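Local coordinates for protein cystatin-2 (Ornithodoros moubata, PDB 3L0R) that inhibits cysteine proteases of the cathepsin type with broad specificity, acting as a secreted salivary cystatin of a soft tick, at residues R32-T40 with Y72-A82; A50-S61 with Q84-V95. All coordinates share one frame; numbering follows the deposited sequence.

In the fold
The cystatin fold curls one antiparallel sheet around a helix, and the two interactions sample different parts of that design. Along the chain the segments alternate: 32-40 and 50-61 come first, then their respective partners 72-82 and 84-95. Interaction 1 packs the start of strand 34-48 against the loop that leads from strand 52-66 to strand 86-95, whereas interaction 2 is the pairing of those two later strands near the middle of the sheet. Their centres lie about 15 Å apart, yet they meet where strands 34-48 and 52-66 are neighbours, T37 N probably bonding to S61 O. The loop rests on the same sheet whose far hairpin end, as in other cystatins, probably meets the protease.

Interaction 1 (R32-T40 with Y72-A82); sequences REFYDTVVT and YSAEQCVPKDA
T37 OG1 gathers several polar groups on the loop 72-82. Its proton goes to a water 2.9 Å away, which in turn donates to A74 O and C77 O, and Y72 OH lies 2.9 Å from the same OG1. The tyrosine hydroxyl also bonds to H22 ND1 of helix 15-25, so Y72 links strand, loop and helix. With OG1 anti to the backbone N (chi1 -171°), T37 turns CG2 to the proline ring, 3.7 Å from P79 CD. Aromatic packing flanks this polar patch. Y72 sets an edge against the face of Y35 in a T-shaped pair, with CD1 3.5 Å from Y35 CG, while Y72 CB sits over the centre of the same Y35 ring. A second water joins Y35 OH to Y72 N. Farther along the loop, K80 reaches F34: its bend at chi4 (-88°) brings NZ over one ring face, 3.4 Å from the F34 centroid, in a cation-pi contact to which CE adds a CH-pi contact. A leucine in place of F34 would probably leave the K80 ammonium without its pi partner and free to swing. V39 extends the contact through CG2 to P79 CG. The loop is tied by the C77-C65 disulfide to strand 52-66, which pairs with strand 34-48, while helix 15-25 packs on T37 and A74.

Interaction 2 (A50-S61 with Q84-V95); sequences AGMNYKLTIEIS and QKSTCVAVIYHV
N53 and Y93 meet obliquely, amide and ring planes 44° apart, with N53 OD1 3.2 Å from Y93 CD1, while N53 ND2 bonds to Q47. Y93 places CG anti to its N (chi1 -172°), which lays the phenol along the strand toward A50; a water bridges Y93 OH and A50 N. Beside it, a CB on G51 would collide with H94 O. A50 and G51 close the turn between strands 34-48 and 52-66, whose Q-V-V-A-G sequence, starting at Q47, is consistent with the first protease-binding hairpin of cystatins. Antiparallel backbone bonds run in pairs from M52-H94 to I60-S86. On the face that carries Y54, L56 and I58, L56 CD1 meets I92 CD1 at 3.5 Å. The edge of Y54 lies against H94 CB, and a water links Y54 OH to H94 ND1. I60 swings CG1 between its N and carbonyl carbon (chi1 74°), carrying CD1 to 3.5 Å from C88 SG. The other face holds K55, whose bent chain sets CD 3.9 Å from V89 CG1 and V91 CG2. The C88-C108 disulfide ties in strand 100-108, strand 34-48 pairs with the far side of strand 52-66, and L20 of helix 15-25 covers Y54 and L56.

Interaction 1 (R32-T40 with Y72-A82)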
loop_
_atom_site.group_PDB
_atom_site.type_symbol
_atom_site.label_atom_id
_atom_site.label_comp_id
_atom_site.label_asym_id
_atom_site.label_seq_id
_atom_site.Cartn_x
_atom_site.Cartn_y
_atom_site.Cartn_z
ATOM N N ARG A 32 12.269 9.279 7.032
ATOM C CA ARG A 32 11.084 10.127 7.199
ATOM C C ARG A 32 10.838 10.404 8.665
ATOM O O ARG A 32 11.085 9.555 9.519
ATOM C CB ARG A 32 9.820 9.414 6.740
ATOM C CG ARG A 32 9.786 8.988 5.362
ATOM C CD ARG A 32 9.030 7.703 5.290
ATOM N NE ARG A 32 8.558 7.504 3.925
ATOM C CZ ARG A 32 9.265 6.977 2.929
ATOM N NH1 ARG A 32 10.508 6.552 3.111
ATOM N NH2 ARG A 32 8.704 6.879 1.740
ATOM N N GLU A 33 10.275 11.573 8.923
ATOM C CA GLU A 33 9.783 11.936 10.241
ATOM C C GLU A 33 8.356 11.377 10.440
ATOM O O GLU A 33 7.993 10.959 11.534
ATOM C CB GLU A 33 9.812 13.460 10.351
ATOM C CG GLU A 33 9.358 14.067 11.666
ATOM C CD GLU A 33 9.419 15.585 11.643
ATOM O OE1 GLU A 33 9.399 16.173 10.538
ATOM O OE2 GLU A 33 9.477 16.195 12.721
ATOM N N PHE A 34 7.568 11.343 9.366
ATOM C CA PHE A 34 6.159 10.954 9.449
ATOM C C PHE A 34 5.856 9.746 8.607
ATOM O O PHE A 34 6.486 9.527 7.571
ATOM C CB PHE A 34 5.248 12.096 8.983
ATOM C CG PHE A 34 5.356 13.318 9.822
ATOM C CD1 PHE A 34 4.537 13.480 10.943
ATOM C CD2 PHE A 34 6.288 14.311 9.514
ATOM C CE1 PHE A 34 4.632 14.626 11.756
ATOM C CE2 PHE A 34 6.391 15.467 10.310
ATOM C CZ PHE A 34 5.560 15.623 11.441
ATOM N N TYR A 35 4.866 8.974 9.038
ATOM C CA TYR A 35 4.311 7.966 8.168
ATOM C C TYR A 35 3.718 8.647 6.954
ATOM O O TYR A 35 3.096 9.721 7.063
ATOM C CB TYR A 35 3.215 7.156 8.863
ATOM C CG TYR A 35 3.704 6.220 9.943
ATOM C CD1 TYR A 35 4.304 5.001 9.621
ATOM C CD2 TYR A 35 3.532 6.538 11.292
ATOM C CE1 TYR A 35 4.751 4.109 10.644
ATOM C CE2 TYR A 35 3.968 5.674 12.307
ATOM C CZ TYR A 35 4.576 4.467 11.977
ATOM O OH TYR A 35 4.983 3.631 12.982
ATOM N N ASP A 36 3.919 8.028 5.798
ATOM C CA ASP A 36 3.118 8.363 4.627
ATOM C C ASP A 36 1.817 7.590 4.754
ATOM O O ASP A 36 1.750 6.547 5.439
ATOM C CB ASP A 36 3.828 7.978 3.325
ATOM C CG ASP A 36 5.042 8.839 3.032
ATOM O OD1 ASP A 36 5.050 10.055 3.345
ATOM O OD2 ASP A 36 6.002 8.282 2.468
ATOM N N THR A 37 0.780 8.086 4.093
ATOM C CA THR A 37 -0.488 7.377 4.089
ATOM C C THR A 37 -1.099 7.334 2.690
ATOM O O THR A 37 -0.624 7.993 1.760
ATOM C CB THR A 37 -1.483 7.979 5.136
ATOM O OG1 THR A 37 -2.634 7.134 5.243
ATOM C CG2 THR A 37 -1.905 9.408 4.746
ATOM N N VAL A 38 -2.170 6.566 2.565
ATOM C CA VAL A 38 -2.864 6.415 1.310
ATOM C C VAL A 38 -3.943 7.481 1.132
ATOM O O VAL A 38 -4.759 7.704 2.021
ATOM C CB VAL A 38 -3.474 5.008 1.186
ATOM C CG1 VAL A 38 -4.204 4.852 -0.152
ATOM C CG2 VAL A 38 -2.402 3.972 1.311
ATOM N N VAL A 39 -3.938 8.122 -0.034
ATOM C CA VAL A 39 -4.964 9.046 -0.431
ATOM C C VAL A 39 -5.927 8.300 -1.340
ATOM O O VAL A 39 -7.142 8.393 -1.175
ATOM C CB VAL A 39 -4.355 10.263 -1.176
ATOM C CG1 VAL A 39 -5.445 11.203 -1.723
ATOM C CG2 VAL A 39 -3.440 11.037 -0.249
ATOM N N THR A 40 -5.397 7.554 -2.305
ATOM C CA THR A 40 -6.256 6.851 -3.258
ATOM C C THR A 40 -5.610 5.591 -3.832
ATOM O O THR A 40 -4.398 5.499 -3.920
ATOM C CB THR A 40 -6.827 7.816 -4.361
ATOM O OG1 THR A 40 -7.124 7.098 -5.551
ATOM C CG2 THR A 40 -5.847 8.899 -4.716
ATOM N N TYR A 72 0.955 3.273 13.678
ATOM C CA TYR A 72 0.215 3.600 12.460
ATOM C C TYR A 72 -1.202 3.042 12.459
ATOM O O TYR A 72 -1.398 1.851 12.702
ATOM C CB TYR A 72 0.939 3.063 11.209
ATOM C CG TYR A 72 0.235 3.479 9.930
ATOM C CD1 TYR A 72 0.617 4.642 9.246
ATOM C CD2 TYR A 72 -0.848 2.736 9.419
ATOM C CE1 TYR A 72 -0.042 5.041 8.067
ATOM C CE2 TYR A 72 -1.510 3.132 8.257
ATOM C CZ TYR A 72 -1.101 4.286 7.590
ATOM O OH TYR A 72 -1.758 4.688 6.448
ATOM N N SER A 73 -2.176 3.889 12.135
ATOM C CA SER A 73 -3.507 3.418 11.737
ATOM C C SER A 73 -4.059 4.257 10.579
ATOM O O SER A 73 -3.797 5.461 10.498
ATOM C CB SER A 73 -4.487 3.401 12.915
ATOM O OG SER A 73 -4.819 4.709 13.333
ATOM N N ALA A 74 -4.819 3.613 9.693
ATOM C CA ALA A 74 -5.459 4.284 8.571
ATOM C C ALA A 74 -6.354 5.424 9.043
ATOM O O ALA A 74 -6.433 6.485 8.409
ATOM C CB ALA A 74 -6.275 3.281 7.756
ATOM N N GLU A 75 -7.011 5.198 10.178
ATOM C CA GLU A 75 -8.026 6.103 10.712
ATOM C C GLU A 75 -7.410 7.349 11.342
ATOM O O GLU A 75 -7.941 8.460 11.219
ATOM C CB GLU A 75 -8.882 5.324 11.726
ATOM C CG GLU A 75 -9.749 6.146 12.668
ATOM C CD GLU A 75 -10.260 5.322 13.845
ATOM O OE1 GLU A 75 -9.445 4.640 14.513
ATOM O OE2 GLU A 75 -11.480 5.358 14.105
ATOM N N GLN A 76 -6.287 7.153 12.023
ATOM C CA GLN A 76 -5.666 8.216 12.793
ATOM C C GLN A 76 -4.758 9.023 11.879
ATOM O O GLN A 76 -4.772 10.247 11.897
ATOM C CB GLN A 76 -4.883 7.612 13.960
ATOM C CG GLN A 76 -5.084 8.278 15.294
ATOM C CD GLN A 76 -6.544 8.574 15.593
ATOM O OE1 GLN A 76 -7.397 7.679 15.572
ATOM N NE2 GLN A 76 -6.843 9.845 15.865
ATOM N N CYS A 77 -4.000 8.314 11.049
ATOM C CA CYS A 77 -2.943 8.928 10.245
ATOM C C CYS A 77 -3.467 9.414 8.907
ATOM O O CYS A 77 -3.136 8.868 7.864
ATOM C CB CYS A 77 -1.783 7.954 10.061
ATOM S SG CYS A 77 -1.203 7.304 11.641
ATOM N N VAL A 78 -4.310 10.439 8.967
ATOM C CA VAL A 78 -4.792 11.117 7.778
ATOM C C VAL A 78 -3.652 11.943 7.166
ATOM O O VAL A 78 -2.675 12.257 7.857
ATOM C CB VAL A 78 -6.015 12.011 8.107
ATOM C CG1 VAL A 78 -7.239 11.142 8.441
ATOM C CG2 VAL A 78 -5.702 12.992 9.263
ATOM N N PRO A 79 -3.752 12.267 5.858
ATOM C CA PRO A 79 -2.807 13.185 5.213
ATOM C C PRO A 79 -2.738 14.534 5.912
ATOM O O PRO A 79 -3.777 15.054 6.344
ATOM C CB PRO A 79 -3.421 13.384 3.820
ATOM C CG PRO A 79 -4.194 12.152 3.574
ATOM C CD PRO A 79 -4.751 11.751 4.899
ATOM N N LYS A 80 -1.543 15.112 6.013
ATOM C CA LYS A 80 -1.434 16.529 6.414
ATOM C C LYS A 80 -2.239 17.415 5.449
ATOM O O LYS A 80 -2.926 18.374 5.854
ATOM C CB LYS A 80 0.016 17.000 6.413
ATOM C CG LYS A 80 0.925 16.314 7.405
ATOM C CD LYS A 80 2.391 16.565 7.051
ATOM C CE LYS A 80 3.343 15.996 8.098
ATOM N NZ LYS A 80 3.614 16.970 9.192
ATOM N N ASP A 81 -2.155 17.055 4.167
ATOM C CA ASP A 81 -2.664 17.853 3.049
ATOM C C ASP A 81 -2.764 16.920 1.844
ATOM O O ASP A 81 -1.752 16.598 1.206
ATOM C CB ASP A 81 -1.713 19.034 2.765
ATOM C CG ASP A 81 -2.137 19.864 1.578
ATOM O OD1 ASP A 81 -3.065 19.468 0.841
ATOM O OD2 ASP A 81 -1.529 20.932 1.383
ATOM N N ALA A 82 -3.990 16.482 1.551
ATOM C CA ALA A 82 -4.223 15.378 0.589
ATOM C C ALA A 82 -4.042 15.816 -0.873
ATOM O O ALA A 82 -3.927 14.971 -1.775
ATOM C CB ALA A 82 -5.615 14.739 0.812
HETATM O O HOH W 1 3.088 1.295 13.569
HETATM O O HOH W 2 -5.235 7.825 6.231
#

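Interaction 2 (A50-S61 with Q84-V95)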
loop_
_atom_site.group_PDB
_atom_site.type_symbol
_atom_site.label_atom_id
_atom_site.label_comp_id
_atom_site.label_asym_id
_atom_site.label_seq_id
_atom_site.Cartn_x
_atom_site.Cartn_y
_atom_site.Cartn_z
ATOM N N ALA A 50 2.637 -19.056 -5.684
ATOM C CA ALA A 50 2.477 -19.923 -4.507
ATOM C C ALA A 50 1.953 -19.069 -3.359
ATOM O O ALA A 50 2.638 -18.860 -2.352
ATOM C CB ALA A 50 3.783 -20.627 -4.137
ATOM N N GLY A 51 0.713 -18.606 -3.526
ATOM C CA GLY A 51 0.159 -17.454 -2.819
ATOM C C GLY A 51 -0.360 -16.472 -3.867
ATOM O O GLY A 51 -0.618 -16.856 -5.018
ATOM N N MET A 52 -0.498 -15.206 -3.476
ATOM C CA MET A 52 -1.016 -14.138 -4.329
ATOM C C MET A 52 -0.108 -12.913 -4.326
ATOM O O MET A 52 0.355 -12.476 -3.266
ATOM C CB MET A 52 -2.398 -13.696 -3.843
ATOM C CG MET A 52 -3.520 -14.688 -4.119
ATOM S SD MET A 52 -3.960 -14.766 -5.874
ATOM C CE MET A 52 -4.065 -13.034 -6.215
ATOM N N ASN A 53 0.131 -12.365 -5.518
ATOM C CA ASN A 53 0.744 -11.059 -5.655
ATOM C C ASN A 53 -0.315 -9.999 -5.874
ATOM O O ASN A 53 -1.234 -10.198 -6.677
ATOM C CB ASN A 53 1.719 -11.030 -6.820
ATOM C CG ASN A 53 3.008 -11.704 -6.501
ATOM O OD1 ASN A 53 3.529 -11.591 -5.383
ATOM N ND2 ASN A 53 3.549 -12.424 -7.479
ATOM N N TYR A 54 -0.193 -8.888 -5.146
ATOM C CA TYR A 54 -1.078 -7.717 -5.326
ATOM C C TYR A 54 -0.213 -6.585 -5.779
ATOM O O TYR A 54 0.759 -6.230 -5.099
ATOM C CB TYR A 54 -1.788 -7.336 -4.033
ATOM C CG TYR A 54 -2.708 -8.430 -3.536
ATOM C CD1 TYR A 54 -4.065 -8.433 -3.882
ATOM C CD2 TYR A 54 -2.219 -9.484 -2.740
ATOM C CE1 TYR A 54 -4.924 -9.442 -3.439
ATOM C CE2 TYR A 54 -3.053 -10.483 -2.296
ATOM C CZ TYR A 54 -4.400 -10.460 -2.651
ATOM O OH TYR A 54 -5.234 -11.449 -2.221
ATOM N N LYS A 55 -0.532 -6.072 -6.967
ATOM C CA LYS A 55 0.111 -4.886 -7.514
ATOM C C LYS A 55 -0.833 -3.656 -7.439
ATOM O O LYS A 55 -1.821 -3.540 -8.173
ATOM C CB LYS A 55 0.627 -5.162 -8.926
ATOM C CG LYS A 55 1.224 -3.935 -9.618
ATOM C CD LYS A 55 2.464 -4.281 -10.386
ATOM C CE LYS A 55 2.144 -4.960 -11.682
ATOM N NZ LYS A 55 3.351 -5.619 -12.216
ATOM N N LEU A 56 -0.505 -2.739 -6.534
ATOM C CA LEU A 56 -1.335 -1.573 -6.288
ATOM C C LEU A 56 -0.649 -0.290 -6.732
ATOM O O LEU A 56 0.478 0.014 -6.299
ATOM C CB LEU A 56 -1.704 -1.487 -4.804
ATOM C CG LEU A 56 -1.945 -2.821 -4.070
ATOM C CD1 LEU A 56 -1.910 -2.608 -2.577
ATOM C CD2 LEU A 56 -3.266 -3.505 -4.500
ATOM N N THR A 57 -1.325 0.426 -7.628
ATOM C CA THR A 57 -0.957 1.750 -8.038
ATOM C C THR A 57 -1.805 2.694 -7.165
ATOM O O THR A 57 -3.046 2.690 -7.202
ATOM C CB THR A 57 -1.212 1.955 -9.557
ATOM O OG1 THR A 57 -0.596 0.892 -10.288
ATOM C CG2 THR A 57 -0.635 3.274 -10.056
ATOM N N ILE A 58 -1.109 3.461 -6.335
ATOM C CA ILE A 58 -1.740 4.273 -5.306
ATOM C C ILE A 58 -1.166 5.675 -5.286
ATOM O O ILE A 58 -0.039 5.909 -5.745
ATOM C CB ILE A 58 -1.570 3.654 -3.898
ATOM C CG1 ILE A 58 -0.137 3.860 -3.393
ATOM C CG2 ILE A 58 -1.993 2.148 -3.903
ATOM C CD1 ILE A 58 0.348 2.823 -2.376
ATOM N N GLU A 59 -1.961 6.607 -4.770
ATOM C CA GLU A 59 -1.466 7.931 -4.440
ATOM C C GLU A 59 -1.248 8.054 -2.952
ATOM O O GLU A 59 -2.111 7.692 -2.144
ATOM C CB GLU A 59 -2.399 9.013 -4.950
ATOM C CG GLU A 59 -2.310 9.151 -6.444
ATOM C CD GLU A 59 -3.369 10.050 -7.018
ATOM O OE1 GLU A 59 -4.230 10.541 -6.249
ATOM O OE2 GLU A 59 -3.341 10.264 -8.256
ATOM N N ILE A 60 -0.062 8.543 -2.599
ATOM C CA ILE A 60 0.317 8.688 -1.202
ATOM C C ILE A 60 0.592 10.138 -0.848
ATOM O O ILE A 60 0.799 10.985 -1.729
ATOM C CB ILE A 60 1.523 7.785 -0.812
ATOM C CG1 ILE A 60 2.837 8.335 -1.390
ATOM C CG2 ILE A 60 1.242 6.322 -1.203
ATOM C CD1 ILE A 60 4.096 7.700 -0.815
ATOM N N SER A 61 0.601 10.405 0.456
ATOM C CA SER A 61 0.760 11.756 0.980
ATOM C C SER A 61 1.244 11.615 2.408
ATOM O O SER A 61 0.808 10.706 3.108
ATOM C CB SER A 61 -0.585 12.496 0.971
ATOM O OG SER A 61 -0.400 13.897 0.877
ATOM N N GLN A 84 -1.293 17.234 -1.858
ATOM C CA GLN A 84 0.119 16.888 -2.156
ATOM C C GLN A 84 0.289 15.377 -2.371
ATOM O O GLN A 84 0.536 14.632 -1.438
ATOM C CB GLN A 84 1.095 17.379 -1.062
ATOM C CG GLN A 84 0.888 18.804 -0.549
ATOM C CD GLN A 84 1.072 19.898 -1.616
ATOM O OE1 GLN A 84 1.219 19.615 -2.815
ATOM N NE2 GLN A 84 1.063 21.158 -1.173
ATOM N N LYS A 85 0.154 14.935 -3.609
ATOM C CA LYS A 85 0.073 13.507 -3.901
ATOM C C LYS A 85 1.333 12.974 -4.585
ATOM O O LYS A 85 1.978 13.679 -5.367
ATOM C CB LYS A 85 -1.167 13.215 -4.762
ATOM C CG LYS A 85 -2.498 13.644 -4.118
ATOM C CD LYS A 85 -3.710 13.079 -4.855
ATOM C CE LYS A 85 -4.533 14.161 -5.549
ATOM N NZ LYS A 85 -5.510 14.847 -4.612
ATOM N N SER A 86 1.676 11.722 -4.281
ATOM C CA SER A 86 2.727 11.003 -5.006
ATOM C C SER A 86 2.198 9.655 -5.417
ATOM O O SER A 86 1.521 8.979 -4.647
ATOM C CB SER A 86 3.991 10.822 -4.160
ATOM O OG SER A 86 4.512 12.084 -3.763
ATOM N N THR A 87 2.532 9.257 -6.633
ATOM C CA THR A 87 2.041 8.028 -7.194
ATOM C C THR A 87 3.092 6.953 -7.014
ATOM O O THR A 87 4.246 7.143 -7.400
ATOM C CB THR A 87 1.683 8.247 -8.670
ATOM O OG1 THR A 87 0.644 9.230 -8.739
ATOM C CG2 THR A 87 1.216 6.964 -9.333
ATOM N N CYS A 88 2.696 5.836 -6.408
ATOM C CA CYS A 88 3.594 4.723 -6.189
ATOM C C CYS A 88 2.970 3.429 -6.679
ATOM O O CYS A 88 1.745 3.320 -6.796
ATOM C CB CYS A 88 3.941 4.559 -4.704
ATOM S SG CYS A 88 4.519 6.036 -3.877
ATOM N N VAL A 89 3.831 2.447 -6.938
ATOM C CA VAL A 89 3.404 1.095 -7.255
ATOM C C VAL A 89 3.953 0.168 -6.168
ATOM O O VAL A 89 5.179 0.066 -5.977
ATOM C CB VAL A 89 3.859 0.637 -8.680
ATOM C CG1 VAL A 89 3.437 -0.803 -8.949
ATOM C CG2 VAL A 89 3.278 1.546 -9.745
ATOM N N ALA A 90 3.031 -0.479 -5.447
ATOM C CA ALA A 90 3.381 -1.428 -4.396
ATOM C C ALA A 90 3.002 -2.853 -4.790
ATOM O O ALA A 90 1.875 -3.115 -5.236
ATOM C CB ALA A 90 2.710 -1.043 -3.079
ATOM N N VAL A 91 3.961 -3.767 -4.629
ATOM C CA VAL A 91 3.707 -5.191 -4.794
ATOM C C VAL A 91 3.828 -5.877 -3.437
ATOM O O VAL A 91 4.876 -5.797 -2.774
ATOM C CB VAL A 91 4.626 -5.859 -5.844
ATOM C CG1 VAL A 91 4.257 -7.341 -6.014
ATOM C CG2 VAL A 91 4.549 -5.132 -7.193
ATOM N N ILE A 92 2.715 -6.506 -3.041
ATOM C CA ILE A 92 2.592 -7.317 -1.831
ATOM C C ILE A 92 2.439 -8.774 -2.221
ATOM O O ILE A 92 1.558 -9.130 -3.019
ATOM C CB ILE A 92 1.354 -6.923 -0.947
ATOM C CG1 ILE A 92 1.469 -5.495 -0.444
ATOM C CG2 ILE A 92 1.193 -7.871 0.264
ATOM C CD1 ILE A 92 0.646 -4.544 -1.197
ATOM N N TYR A 93 3.312 -9.586 -1.627
ATOM C CA TYR A 93 3.285 -11.031 -1.681
ATOM C C TYR A 93 2.596 -11.574 -0.426
ATOM O O TYR A 93 3.025 -11.290 0.698
ATOM C CB TYR A 93 4.716 -11.529 -1.744
ATOM C CG TYR A 93 4.852 -13.006 -1.991
ATOM C CD1 TYR A 93 4.123 -13.632 -2.987
ATOM C CD2 TYR A 93 5.711 -13.776 -1.238
ATOM C CE1 TYR A 93 4.245 -14.986 -3.227
ATOM C CE2 TYR A 93 5.834 -15.128 -1.474
ATOM C CZ TYR A 93 5.095 -15.722 -2.480
ATOM O OH TYR A 93 5.208 -17.067 -2.735
ATOM N N HIS A 94 1.521 -12.345 -0.633
ATOM C CA HIS A 94 0.702 -12.907 0.443
ATOM C C HIS A 94 0.741 -14.439 0.400
ATOM O O HIS A 94 0.440 -15.044 -0.627
ATOM C CB HIS A 94 -0.750 -12.410 0.315
ATOM C CG HIS A 94 -1.645 -12.776 1.470
ATOM N ND1 HIS A 94 -3.015 -12.892 1.340
ATOM C CD2 HIS A 94 -1.375 -13.028 2.774
ATOM C CE1 HIS A 94 -3.548 -13.207 2.507
ATOM N NE2 HIS A 94 -2.577 -13.285 3.396
ATOM N N VAL A 95 1.131 -15.059 1.515
ATOM C CA VAL A 95 1.031 -16.505 1.662
ATOM C C VAL A 95 -0.020 -16.776 2.748
ATOM O O VAL A 95 0.318 -16.861 3.941
ATOM C CB VAL A 95 2.393 -17.127 2.022
ATOM C CG1 VAL A 95 2.292 -18.658 2.208
ATOM C CG2 VAL A 95 3.425 -16.758 0.960
HETATM O O HOH W 3 5.188 -17.938 -5.214
HETATM O O HOH W 4 -4.465 -13.566 -0.910
#